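Side-chain contacts in nucleoprotein (Rift valley fever virus, PDB 3OV9), which encapsidates the viral genomic RNA, shielding it from nucleases, and assembles into ring-shaped hexamers that serve in building the nucleocapsid: residues A29-D34 / P97-L102; G113-A118 / M144-F149; I165-S170 / A240-A245; Q175-I180 / A193-Q198. All coordinates share one frame; numbering follows the deposited sequence.

Contact 1 of 4, residues A29-D34 / P97-L102; sequences AYQGFD and PSRDEL. With NO2 (nitrite ion), chain D.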
loop_
_atom_site.group_PDB
_atom_site.type_symbol
_atom_site.label_atom_id
_atom_site.label_comp_id
_atom_site.label_asym_id
_atom_site.label_seq_id
_atom_site.Cartn_x
_atom_site.Cartn_y
_atom_site.Cartn_z
ATOM N N ALA A 29 9.260 18.099 32.350
ATOM C CA ALA A 29 9.357 16.677 32.007
ATOM C C ALA A 29 8.022 16.064 31.584
ATOM O O ALA A 29 6.951 16.571 31.926
ATOM C CB ALA A 29 9.961 15.891 33.171
ATOM N N TYR A 30 8.104 14.978 30.821
ATOM C CA TYR A 30 6.931 14.201 30.433
ATOM C C TYR A 30 6.137 13.807 31.676
ATOM O O TYR A 30 6.713 13.315 32.646
ATOM C CB TYR A 30 7.375 12.945 29.680
ATOM C CG TYR A 30 6.258 12.040 29.193
ATOM C CD1 TYR A 30 5.791 12.124 27.884
ATOM C CD2 TYR A 30 5.682 11.091 30.040
ATOM C CE1 TYR A 30 4.774 11.285 27.426
ATOM C CE2 TYR A 30 4.660 10.251 29.595
ATOM C CZ TYR A 30 4.214 10.356 28.289
ATOM O OH TYR A 30 3.206 9.526 27.849
ATOM N N GLN A 31 4.827 14.046 31.637
ATOM C CA GLN A 31 3.901 13.539 32.655
ATOM C C GLN A 31 2.804 12.730 31.974
ATOM O O GLN A 31 2.093 13.249 31.110
ATOM C CB GLN A 31 3.284 14.677 33.481
ATOM C CG GLN A 31 2.356 14.185 34.602
ATOM C CD GLN A 31 1.693 15.300 35.388
ATOM O OE1 GLN A 31 0.726 15.916 34.931
ATOM N NE2 GLN A 31 2.196 15.551 36.591
ATOM N N GLY A 32 2.675 11.465 32.370
ATOM C CA GLY A 32 1.652 10.569 31.823
ATOM C C GLY A 32 0.268 10.798 32.408
ATOM O O GLY A 32 -0.740 10.682 31.704
ATOM N N PHE A 33 0.219 11.119 33.699
ATOM C CA PHE A 33 -1.036 11.394 34.399
ATOM C C PHE A 33 -0.760 12.219 35.656
ATOM O O PHE A 33 0.372 12.267 36.145
ATOM C CB PHE A 33 -1.762 10.087 34.769
ATOM C CG PHE A 33 -1.182 9.391 35.969
ATOM C CD1 PHE A 33 -1.866 9.381 37.180
ATOM C CD2 PHE A 33 0.060 8.765 35.897
ATOM C CE1 PHE A 33 -1.326 8.754 38.295
ATOM C CE2 PHE A 33 0.611 8.139 37.014
ATOM C CZ PHE A 33 -0.085 8.134 38.212
ATOM N N ASP A 34 -1.807 12.843 36.182
ATOM C CA ASP A 34 -1.710 13.701 37.355
ATOM C C ASP A 34 -2.459 13.044 38.508
ATOM O O ASP A 34 -3.679 13.172 38.607
ATOM C CB ASP A 34 -2.316 15.068 37.022
ATOM C CG ASP A 34 -2.113 16.101 38.122
ATOM O OD1 ASP A 34 -2.037 15.742 39.316
ATOM O OD2 ASP A 34 -2.047 17.299 37.777
ATOM N N PRO A 97 -6.926 11.474 27.804
ATOM C CA PRO A 97 -7.546 12.793 27.700
ATOM C C PRO A 97 -6.811 13.845 28.537
ATOM O O PRO A 97 -5.682 13.607 28.981
ATOM C CB PRO A 97 -8.953 12.554 28.247
ATOM C CG PRO A 97 -8.777 11.467 29.242
ATOM C CD PRO A 97 -7.647 10.607 28.757
ATOM N N SER A 98 -7.453 14.993 28.743
ATOM C CA SER A 98 -6.889 16.072 29.552
ATOM C C SER A 98 -6.811 15.686 31.030
ATOM O O SER A 98 -7.408 14.690 31.457
ATOM C CB SER A 98 -7.706 17.356 29.383
ATOM O OG SER A 98 -8.948 17.265 30.059
ATOM N N ARG A 99 -6.084 16.499 31.797
ATOM C CA ARG A 99 -5.870 16.318 33.234
ATOM C C ARG A 99 -7.177 16.296 34.030
ATOM O O ARG A 99 -7.253 15.732 35.120
ATOM C CB ARG A 99 -4.983 17.464 33.723
ATOM C CG ARG A 99 -4.539 17.415 35.172
ATOM C CD ARG A 99 -3.698 18.642 35.519
ATOM N NE ARG A 99 -2.443 18.679 34.766
ATOM C CZ ARG A 99 -2.211 19.465 33.718
ATOM N NH1 ARG A 99 -3.145 20.305 33.286
ATOM N NH2 ARG A 99 -1.039 19.416 33.102
ATOM N N ASP A 100 -8.200 16.948 33.478
ATOM C CA ASP A 100 -9.488 17.094 34.149
ATOM C C ASP A 100 -10.454 15.945 33.852
ATOM O O ASP A 100 -11.634 16.017 34.201
ATOM C CB ASP A 100 -10.122 18.441 33.784
ATOM C CG ASP A 100 -9.277 19.626 34.228
ATOM O OD1 ASP A 100 -8.847 19.655 35.404
ATOM O OD2 ASP A 100 -9.046 20.533 33.400
ATOM N N GLU A 101 -9.946 14.893 33.211
ATOM C CA GLU A 101 -10.754 13.717 32.881
ATOM C C GLU A 101 -10.194 12.450 33.521
ATOM O O GLU A 101 -8.979 12.226 33.528
ATOM C CB GLU A 101 -10.843 13.525 31.365
ATOM C CG GLU A 101 -11.461 14.696 30.590
ATOM C CD GLU A 101 -12.983 14.706 30.604
ATOM O OE1 GLU A 101 -13.602 13.817 31.229
ATOM O OE2 GLU A 101 -13.563 15.617 29.979
ATOM N N LEU A 102 -11.096 11.626 34.048
ATOM C CA LEU A 102 -10.739 10.324 34.604
ATOM C C LEU A 102 -10.786 9.235 33.543
ATOM O O LEU A 102 -11.608 9.282 32.621
ATOM C CB LEU A 102 -11.685 9.947 35.750
ATOM C CG LEU A 102 -11.581 10.688 37.084
ATOM C CD1 LEU A 102 -12.756 10.321 37.982
ATOM C CD2 LEU A 102 -10.262 10.384 37.780
HETATM N N NO2 D . 3.514 9.798 36.172
HETATM O O1 NO2 D . 3.541 10.931 37.073
HETATM O O2 NO2 D . 3.211 10.272 34.837
#
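D34 and R99 bring together the loop between helices 18-28 and 35-46 and that between helices 77-90 and 104-110. The two side chains run obliquely past one another. D34 swings its carboxylate anti to the backbone N (chi1 -173°) and lays it alongside the aliphatic part of R99, so that D34 CB sits 3.7 Å from R99 CG and D34 OD2 only 3.1 Å from R99 CD. R99 leaves its backbone extended and then bends at chi3 (-65°), which places NE 3.3 Å from D34 OD2 in a salt bridge. OD2 lies at the edge of the guanidinium, near its plane, but the carboxylate plane is turned 77° from it, so a single oxygen is used. R99 is modelled in two conformers, so the bridge, described for one, is less certain. D34 OD1 caps helix 35-46 by accepting from R37 N, while R99 NH2 reaches M75 O of the second subunit. Elsewhere on the 29-34 loop a nitrite, probably from the crystallisation liquor, takes a 2.8 Å bond through O2 from G32 N; Q31, G32 and F33 line its pocket with A202, A203 and S206. Y30 and F33 probably bind RNA, by similarity. This loop, part of the region essential for oligomerization, also meets the second subunit through Y30 OH and K74 NZ. D34 thus uses one oxygen for a helix start and the other for an arginine, probably spreading its negative charge over both.

Contact 2 of 4, residues G113-A118 / M144-F149; sequences GWTCQA and MMHPSF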
loop_
_atom_site.group_PDB
_atom_site.type_symbol
_atom_site.label_atom_id
_atom_site.label_comp_id
_atom_site.label_asym_id
_atom_site.label_seq_id
_atom_site.Cartn_x
_atom_site.Cartn_y
_atom_site.Cartn_z
ATOM N N GLY A 113 -0.555 1.600 45.132
ATOM C CA GLY A 113 -0.321 0.842 46.357
ATOM C C GLY A 113 -1.326 -0.277 46.547
ATOM O O GLY A 113 -0.962 -1.371 46.982
ATOM N N TRP A 114 -2.584 -0.005 46.207
ATOM C CA TRP A 114 -3.633 -1.022 46.279
ATOM C C TRP A 114 -3.650 -1.888 45.017
ATOM O O TRP A 114 -3.772 -3.107 45.107
ATOM C CB TRP A 114 -5.004 -0.386 46.527
ATOM C CG TRP A 114 -6.078 -1.383 46.907
ATOM C CD1 TRP A 114 -6.394 -1.808 48.168
ATOM C CD2 TRP A 114 -6.974 -2.066 46.018
ATOM N NE1 TRP A 114 -7.431 -2.716 48.118
ATOM C CE2 TRP A 114 -7.804 -2.891 46.811
ATOM C CE3 TRP A 114 -7.159 -2.058 44.628
ATOM C CZ2 TRP A 114 -8.801 -3.707 46.259
ATOM C CZ3 TRP A 114 -8.150 -2.869 44.079
ATOM C CH2 TRP A 114 -8.960 -3.677 44.898
ATOM N N THR A 115 -3.506 -1.252 43.854
ATOM C CA THR A 115 -3.475 -1.949 42.564
ATOM C C THR A 115 -2.468 -3.097 42.550
ATOM O O THR A 115 -2.794 -4.212 42.128
ATOM C CB THR A 115 -3.154 -0.970 41.404
ATOM O OG1 THR A 115 -4.094 0.108 41.414
ATOM C CG2 THR A 115 -3.204 -1.676 40.042
ATOM N N CYS A 116 -1.256 -2.830 43.029
ATOM C CA CYS A 116 -0.191 -3.830 42.991
ATOM C C CYS A 116 -0.480 -5.025 43.897
ATOM O O CYS A 116 -0.099 -6.152 43.576
ATOM C CB CYS A 116 1.162 -3.205 43.324
ATOM S SG CYS A 116 1.722 -2.045 42.065
ATOM N N GLN A 117 -1.152 -4.767 45.018
ATOM C CA GLN A 117 -1.611 -5.821 45.918
ATOM C C GLN A 117 -2.714 -6.654 45.283
ATOM O O GLN A 117 -2.752 -7.877 45.456
ATOM C CB GLN A 117 -2.144 -5.225 47.218
ATOM C CG GLN A 117 -1.105 -4.576 48.099
ATOM C CD GLN A 117 -1.724 -4.021 49.357
ATOM O OE1 GLN A 117 -2.180 -4.773 50.224
ATOM N NE2 GLN A 117 -1.759 -2.696 49.464
ATOM N N ALA A 118 -3.618 -5.986 44.564
ATOM C CA ALA A 118 -4.739 -6.666 43.907
ATOM C C ALA A 118 -4.259 -7.633 42.829
ATOM O O ALA A 118 -4.940 -8.613 42.529
ATOM C CB ALA A 118 -5.720 -5.658 43.326
ATOM N N MET A 144 4.487 -6.579 40.229
ATOM C CA MET A 144 5.073 -5.835 39.108
ATOM C C MET A 144 4.224 -5.891 37.831
ATOM O O MET A 144 4.565 -5.260 36.828
ATOM C CB MET A 144 6.487 -6.356 38.796
ATOM C CG MET A 144 7.547 -6.049 39.849
ATOM S SD MET A 144 9.199 -6.582 39.347
ATOM C CE MET A 144 10.198 -5.628 40.495
ATOM N N MET A 145 3.121 -6.635 37.872
ATOM C CA MET A 145 2.362 -6.958 36.661
ATOM C C MET A 145 1.273 -5.945 36.283
ATOM O O MET A 145 0.155 -6.317 35.920
ATOM C CB MET A 145 1.798 -8.383 36.742
ATOM C CG MET A 145 2.867 -9.463 36.733
ATOM S SD MET A 145 2.193 -11.139 36.794
ATOM C CE MET A 145 1.254 -11.178 35.268
ATOM N N HIS A 146 1.615 -4.662 36.370
ATOM C CA HIS A 146 0.813 -3.585 35.779
ATOM C C HIS A 146 1.698 -2.347 35.639
ATOM O O HIS A 146 2.606 -2.157 36.451
ATOM C CB HIS A 146 -0.432 -3.277 36.616
ATOM C CG HIS A 146 -1.490 -2.536 35.858
ATOM N ND1 HIS A 146 -1.660 -1.172 35.955
ATOM C CD2 HIS A 146 -2.405 -2.964 34.955
ATOM C CE1 HIS A 146 -2.651 -0.795 35.169
ATOM N NE2 HIS A 146 -3.118 -1.863 34.547
ATOM N N PRO A 147 1.465 -1.511 34.601
ATOM C CA PRO A 147 2.270 -0.286 34.484
ATOM C C PRO A 147 2.194 0.617 35.722
ATOM O O PRO A 147 3.131 1.385 35.977
ATOM C CB PRO A 147 1.669 0.410 33.260
ATOM C CG PRO A 147 1.163 -0.717 32.421
ATOM C CD PRO A 147 0.638 -1.734 33.396
ATOM N N SER A 148 1.105 0.498 36.484
ATOM C CA SER A 148 0.923 1.213 37.755
ATOM C C SER A 148 2.094 1.031 38.719
ATOM O O SER A 148 2.375 1.919 39.523
ATOM C CB SER A 148 -0.367 0.756 38.454
ATOM O OG SER A 148 -1.507 1.013 37.653
ATOM N N PHE A 149 2.770 -0.116 38.635
ATOM C CA PHE A 149 3.875 -0.448 39.543
ATOM C C PHE A 149 5.007 0.576 39.529
ATOM O O PHE A 149 5.687 0.769 40.542
ATOM C CB PHE A 149 4.440 -1.848 39.246
ATOM C CG PHE A 149 5.731 -2.139 39.963
ATOM C CD1 PHE A 149 5.727 -2.500 41.308
ATOM C CD2 PHE A 149 6.950 -2.015 39.305
ATOM C CE1 PHE A 149 6.921 -2.750 41.977
ATOM C CE2 PHE A 149 8.151 -2.262 39.967
ATOM C CZ PHE A 149 8.133 -2.628 41.307
#
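H146 ND1, approached across the contact by T115 CG2 at 4.4 Å, is gripped twice by S148: its OG lies 2.8 Å away, and its backbone N donates over 3.3 Å, tilted 30° from the imidazole plane. Here helix 112-122 of this all-helical nucleoprotein meets the loop before helix 159-180, where a short 3-10 turn begins at P147. The two bonds fix the rotation of the imidazole, and P147 CD lies over one of its faces. Against this polar knot T115 turns only its methyl, with CG2 anti to the backbone N and 4.0 Å from S148 OG. T115 OG1 is taken up elsewhere, bonding to A108 O of helix 104-110 and to L111 O. One residue further along the helix, C116 slots beside F149. M144 CG covers one face of that ring, 3.7 Å above its centre, and H169 of helix 159-180 meets F149 as well. The cysteine comes in at the edge, a sulfur-aromatic contact with SG 5.4 Å from the ring centroid and 85° off the normal; SG is closer still to the backbone, 3.7 Å from F149 CA.

Contact 3 of 4, residues I165-S170 / A240-A245; sequences ILDAHS and AYKTAA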
loop_
_atom_site.group_PDB
_atom_site.type_symbol
_atom_site.label_atom_id
_atom_site.label_comp_id
_atom_site.label_asym_id
_atom_site.label_seq_id
_atom_site.Cartn_x
_atom_site.Cartn_y
_atom_site.Cartn_z
ATOM N N ILE A 165 15.250 -3.700 39.712
ATOM C CA ILE A 165 13.805 -3.521 39.893
ATOM C C ILE A 165 13.132 -3.157 38.568
ATOM O O ILE A 165 12.107 -3.740 38.206
ATOM C CB ILE A 165 13.489 -2.454 40.992
ATOM C CG1 ILE A 165 13.779 -3.004 42.398
ATOM C CG2 ILE A 165 12.046 -1.929 40.883
ATOM C CD1 ILE A 165 12.780 -4.040 42.925
ATOM N N LEU A 166 13.730 -2.210 37.846
ATOM C CA LEU A 166 13.173 -1.727 36.584
ATOM C C LEU A 166 13.291 -2.742 35.449
ATOM O O LEU A 166 12.351 -2.906 34.675
ATOM C CB LEU A 166 13.783 -0.377 36.189
ATOM C CG LEU A 166 13.394 0.816 37.074
ATOM C CD1 LEU A 166 14.078 2.089 36.603
ATOM C CD2 LEU A 166 11.879 1.010 37.133
ATOM N N ASP A 167 14.432 -3.429 35.367
ATOM C CA ASP A 167 14.626 -4.496 34.380
ATOM C C ASP A 167 13.619 -5.628 34.598
ATOM O O ASP A 167 13.008 -6.112 33.640
ATOM C CB ASP A 167 16.059 -5.043 34.424
ATOM C CG ASP A 167 17.085 -4.092 33.808
ATOM O OD1 ASP A 167 16.701 -3.106 33.141
ATOM O OD2 ASP A 167 18.295 -4.344 33.987
ATOM N N ALA A 168 13.444 -6.036 35.857
ATOM C CA ALA A 168 12.468 -7.069 36.222
ATOM C C ALA A 168 11.048 -6.672 35.816
ATOM O O ALA A 168 10.316 -7.478 35.243
ATOM C CB ALA A 168 12.531 -7.369 37.717
ATOM N N HIS A 169 10.676 -5.428 36.115
ATOM C CA HIS A 169 9.376 -4.867 35.733
ATOM C C HIS A 169 9.235 -4.793 34.211
ATOM O O HIS A 169 8.158 -5.059 33.669
ATOM C CB HIS A 169 9.202 -3.480 36.377
ATOM C CG HIS A 169 7.957 -2.751 35.962
ATOM N ND1 HIS A 169 6.694 -3.295 36.068
ATOM C CD2 HIS A 169 7.785 -1.500 35.471
ATOM C CE1 HIS A 169 5.801 -2.418 35.646
ATOM N NE2 HIS A 169 6.436 -1.320 35.277
ATOM N N SER A 170 10.331 -4.451 33.536
ATOM C CA SER A 170 10.351 -4.327 32.074
ATOM C C SER A 170 10.114 -5.655 31.346
ATOM O O SER A 170 9.635 -5.659 30.206
ATOM C CB SER A 170 11.653 -3.678 31.600
ATOM O OG SER A 170 11.740 -2.330 32.043
ATOM N N ALA A 240 16.471 -12.343 33.164
ATOM C CA ALA A 240 15.590 -12.783 32.081
ATOM C C ALA A 240 15.332 -11.677 31.053
ATOM O O ALA A 240 15.269 -11.949 29.853
ATOM C CB ALA A 240 14.277 -13.325 32.638
ATOM N N TYR A 241 15.200 -10.434 31.518
ATOM C CA TYR A 241 15.006 -9.291 30.620
ATOM C C TYR A 241 16.238 -9.007 29.756
ATOM O O TYR A 241 16.106 -8.641 28.585
ATOM C CB TYR A 241 14.595 -8.032 31.394
ATOM C CG TYR A 241 14.288 -6.844 30.502
ATOM C CD1 TYR A 241 13.158 -6.836 29.683
ATOM C CD2 TYR A 241 15.128 -5.729 30.475
ATOM C CE1 TYR A 241 12.873 -5.753 28.859
ATOM C CE2 TYR A 241 14.850 -4.637 29.653
ATOM C CZ TYR A 241 13.721 -4.659 28.851
ATOM O OH TYR A 241 13.438 -3.587 28.037
ATOM N N LYS A 242 17.424 -9.175 30.341
ATOM C CA LYS A 242 18.692 -8.995 29.628
ATOM C C LYS A 242 18.791 -9.889 28.396
ATOM O O LYS A 242 19.220 -9.441 27.332
ATOM C CB LYS A 242 19.879 -9.277 30.554
ATOM C CG LYS A 242 20.264 -8.127 31.462
ATOM C CD LYS A 242 21.092 -8.618 32.636
ATOM C CE LYS A 242 21.383 -7.493 33.614
ATOM N NZ LYS A 242 22.128 -7.991 34.803
ATOM N N THR A 243 18.383 -11.147 28.550
ATOM C CA THR A 243 18.514 -12.148 27.491
ATOM C C THR A 243 17.231 -12.318 26.668
ATOM O O THR A 243 17.196 -13.102 25.716
ATOM C CB THR A 243 18.970 -13.517 28.060
ATOM O OG1 THR A 243 18.042 -13.963 29.055
ATOM C CG2 THR A 243 20.358 -13.407 28.685
ATOM N N ALA A 244 16.189 -11.571 27.032
ATOM C CA ALA A 244 14.901 -11.621 26.336
ATOM C C ALA A 244 14.990 -11.045 24.925
ATOM O O ALA A 244 15.829 -10.185 24.647
ATOM C CB ALA A 244 13.831 -10.892 27.140
ATOM N N ALA A 245 14.121 -11.530 24.041
ATOM C CA ALA A 245 14.062 -11.061 22.658
ATOM C C ALA A 245 12.688 -10.486 22.321
ATOM O O ALA A 245 11.703 -10.747 23.013
ATOM C CB ALA A 245 14.422 -12.190 21.697
ATOM O OXT ALA A 245 12.525 -9.745 21.350
#
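Y241, near the end of helix 232-243, lies across helix 159-180 and touches it along its whole length. At the root, CB rests 3.4 Å from D167 O, with CG almost as near to that same oxygen. Because chi1 is -176°, the ring extends anti to the backbone N and straight onward over the opposing helix. On the CD2 side, D167 OD1 is 4.1 Å from Y241 CD2; the carboxylate and ring planes are 32° apart. On the other side, CE1 comes 3.5 Å from S170 O. The flat of the ring receives S170 CB in a CH-pi contact, 3.7 Å from the centroid and 16° off the normal, shifted toward the hydroxyl-bearing end (CZ, CE1). At the tip, Y241 OH passes 4.0 Å from S170 CB. Beside this methylene, S170 OG turns back to bond L166 O at 2.8 Å, entering from the face of that carbonyl opposite to S170 N. K189 adds a cation-pi contact to the tyrosine ring. Between these two segments the contact is thus van der Waals and CH-pi in character, ring carbons against backbone carbonyls and a methylene, with no hydrogen bond; D167 OD2 and K242 NZ, 5.4 Å apart, can add at most a diffuse electrostatic attraction.

Contact 4 of 4, residues Q175-I180 / A193-Q198; sequences QFSRVI and AATFTQ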
loop_
_atom_site.group_PDB
_atom_site.type_symbol
_atom_site.label_atom_id
_atom_site.label_comp_id
_atom_site.label_asym_id
_atom_site.label_seq_id
_atom_site.Cartn_x
_atom_site.Cartn_y
_atom_site.Cartn_z
ATOM N N GLN A 175 6.102 -8.126 27.523
ATOM C CA GLN A 175 5.062 -9.100 27.191
ATOM C C GLN A 175 3.699 -8.430 27.072
ATOM O O GLN A 175 2.970 -8.658 26.106
ATOM C CB GLN A 175 4.996 -10.222 28.237
ATOM C CG GLN A 175 6.343 -10.777 28.689
ATOM C CD GLN A 175 7.227 -11.238 27.542
ATOM O OE1 GLN A 175 6.793 -11.989 26.662
ATOM N NE2 GLN A 175 8.481 -10.797 27.553
ATOM N N PHE A 176 3.377 -7.597 28.062
ATOM C CA PHE A 176 2.101 -6.889 28.143
ATOM C C PHE A 176 1.846 -6.010 26.919
ATOM O O PHE A 176 0.761 -6.056 26.337
ATOM C CB PHE A 176 2.064 -6.053 29.429
ATOM C CG PHE A 176 0.749 -5.369 29.691
ATOM C CD1 PHE A 176 -0.364 -6.098 30.108
ATOM C CD2 PHE A 176 0.632 -3.990 29.550
ATOM C CE1 PHE A 176 -1.576 -5.460 30.366
ATOM C CE2 PHE A 176 -0.575 -3.343 29.804
ATOM C CZ PHE A 176 -1.682 -4.081 30.214
ATOM N N SER A 177 2.855 -5.231 26.529
ATOM C CA SER A 177 2.751 -4.310 25.394
ATOM C C SER A 177 2.523 -5.026 24.065
ATOM O O SER A 177 1.863 -4.488 23.176
ATOM C CB SER A 177 3.997 -3.429 25.293
ATOM O OG SER A 177 4.152 -2.633 26.455
ATOM N N ARG A 178 3.075 -6.229 23.938
ATOM C CA ARG A 178 2.914 -7.031 22.725
ATOM C C ARG A 178 1.563 -7.748 22.669
ATOM O O ARG A 178 1.010 -7.949 21.587
ATOM C CB ARG A 178 4.067 -8.029 22.571
ATOM C CG ARG A 178 5.383 -7.390 22.142
ATOM C CD ARG A 178 6.253 -8.365 21.361
ATOM N NE ARG A 178 7.130 -9.157 22.218
ATOM C CZ ARG A 178 8.460 -9.089 22.212
ATOM N NH1 ARG A 178 9.092 -8.267 21.383
ATOM N NH2 ARG A 178 9.163 -9.855 23.033
ATOM N N VAL A 179 1.037 -8.124 23.834
ATOM C CA VAL A 179 -0.243 -8.835 23.920
ATOM C C VAL A 179 -1.436 -7.904 23.675
ATOM O O VAL A 179 -2.337 -8.237 22.899
ATOM C CB VAL A 179 -0.388 -9.609 25.265
ATOM C CG1 VAL A 179 -1.837 -10.013 25.528
ATOM C CG2 VAL A 179 0.508 -10.840 25.266
ATOM N N ILE A 180 -1.433 -6.739 24.321
ATOM C CA ILE A 180 -2.532 -5.774 24.184
ATOM C C ILE A 180 -2.549 -5.088 22.812
ATOM O O ILE A 180 -3.561 -4.505 22.415
ATOM C CB ILE A 180 -2.558 -4.718 25.333
ATOM C CG1 ILE A 180 -1.300 -3.838 25.313
ATOM C CG2 ILE A 180 -2.757 -5.401 26.691
ATOM C CD1 ILE A 180 -1.423 -2.541 26.100
ATOM N N ALA A 193 10.324 -1.539 23.906
ATOM C CA ALA A 193 10.764 -0.752 25.061
ATOM C C ALA A 193 10.562 0.746 24.855
ATOM O O ALA A 193 10.242 1.467 25.800
ATOM C CB ALA A 193 12.219 -1.052 25.394
ATOM N N ALA A 194 10.733 1.202 23.616
ATOM C CA ALA A 194 10.544 2.607 23.265
ATOM C C ALA A 194 9.106 3.081 23.493
ATOM O O ALA A 194 8.859 4.282 23.613
ATOM C CB ALA A 194 10.969 2.859 21.822
ATOM N N THR A 195 8.169 2.135 23.557
ATOM C CA THR A 195 6.751 2.453 23.752
ATOM C C THR A 195 6.331 2.506 25.224
ATOM O O THR A 195 5.294 3.090 25.548
ATOM C CB THR A 195 5.806 1.479 22.988
ATOM O OG1 THR A 195 5.777 0.204 23.643
ATOM C CG2 THR A 195 6.241 1.310 21.536
ATOM N N PHE A 196 7.125 1.906 26.113
ATOM C CA PHE A 196 6.756 1.877 27.531
ATOM C C PHE A 196 7.698 2.592 28.507
ATOM O O PHE A 196 7.302 2.865 29.639
ATOM C CB PHE A 196 6.429 0.448 28.012
ATOM C CG PHE A 196 7.604 -0.506 28.020
ATOM C CD1 PHE A 196 8.696 -0.302 28.865
ATOM C CD2 PHE A 196 7.586 -1.648 27.222
ATOM C CE1 PHE A 196 9.766 -1.198 28.888
ATOM C CE2 PHE A 196 8.650 -2.554 27.239
ATOM C CZ PHE A 196 9.742 -2.328 28.074
ATOM N N THR A 197 8.919 2.905 28.077
ATOM C CA THR A 197 9.922 3.487 28.985
ATOM C C THR A 197 9.622 4.927 29.422
ATOM O O THR A 197 9.935 5.306 30.552
ATOM C CB THR A 197 11.360 3.410 28.416
ATOM O OG1 THR A 197 11.379 3.926 27.081
ATOM C CG2 THR A 197 11.870 1.971 28.418
ATOM N N GLN A 198 9.017 5.718 28.537
ATOM C CA GLN A 198 8.688 7.113 28.857
ATOM C C GLN A 198 7.654 7.248 29.995
ATOM O O GLN A 198 7.923 7.949 30.973
ATOM C CB GLN A 198 8.280 7.903 27.605
ATOM C CG GLN A 198 8.321 9.418 27.784
ATOM C CD GLN A 198 8.170 10.185 26.478
ATOM O OE1 GLN A 198 8.783 11.237 26.294
ATOM N NE2 GLN A 198 7.344 9.669 25.573
#
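A helix-helix contact within the helical bundle pairs S177, near the end of helix 159-180, with F196, at a kink in helix 189-204. S177 OG approaches the phenyl ring obliquely, 3.7 Å from F196 CD2 and 4.1 Å from F196 CB. This is van der Waals contact: the hydroxyl spends its hydrogen bond on L173 O one turn back, a bond allowed by chi1 of -61°, which sets OG beside the backbone N. T195 brings its own hydroxyl alongside, with T195 OG1 4.3 Å from S177 OG, too far for a bond, and OG1 is likewise occupied by V192 O. The ring is placed by its first torsion: F196 CG stands between the backbone N and the carbonyl carbon (chi1 67°), which folds the phenyl group back against its own helix, A193 CA lying 3.5 Å above one face. The backbone there is irregular: the amides of T195 and Q198 have no bond to the preceding turn, while A193 O collects three donors, F196 N, T197 N and T197 OG1, the last at 3.0 Å. T195, at the kink, is an RNA-binding position by similarity. Around the pair, F196 also leans on S170 and L173 of helix 159-180, S177 packs on V192 of helix 189-204, and Q198 carries the far end of the segment out to Y30 in the loop before helix 35-46.

How the contacts relate
Along the chain contact 1 closes first, then contact 2, and contact 4 is nested inside the loop closed by contact 3. Helix 159-180 ties the last two together: they lie 12 Å apart, centre to centre, and A245 O probably bonds R178 NH2, bringing the C-terminus back to that helix. The same helix reaches contact 2, about 17 Å from contact 3 between centres, through H169, whose ND1 probably bonds M144 O. Contacts 1 and 3 fall on opposite sides of the chain's centre, their centres about 27 Å apart; contact 1 touches contact 4, their centres about 19 Å apart. The 29-34 loop, where the chain meets a neighbouring subunit, is thus in direct contact with helix 189-204.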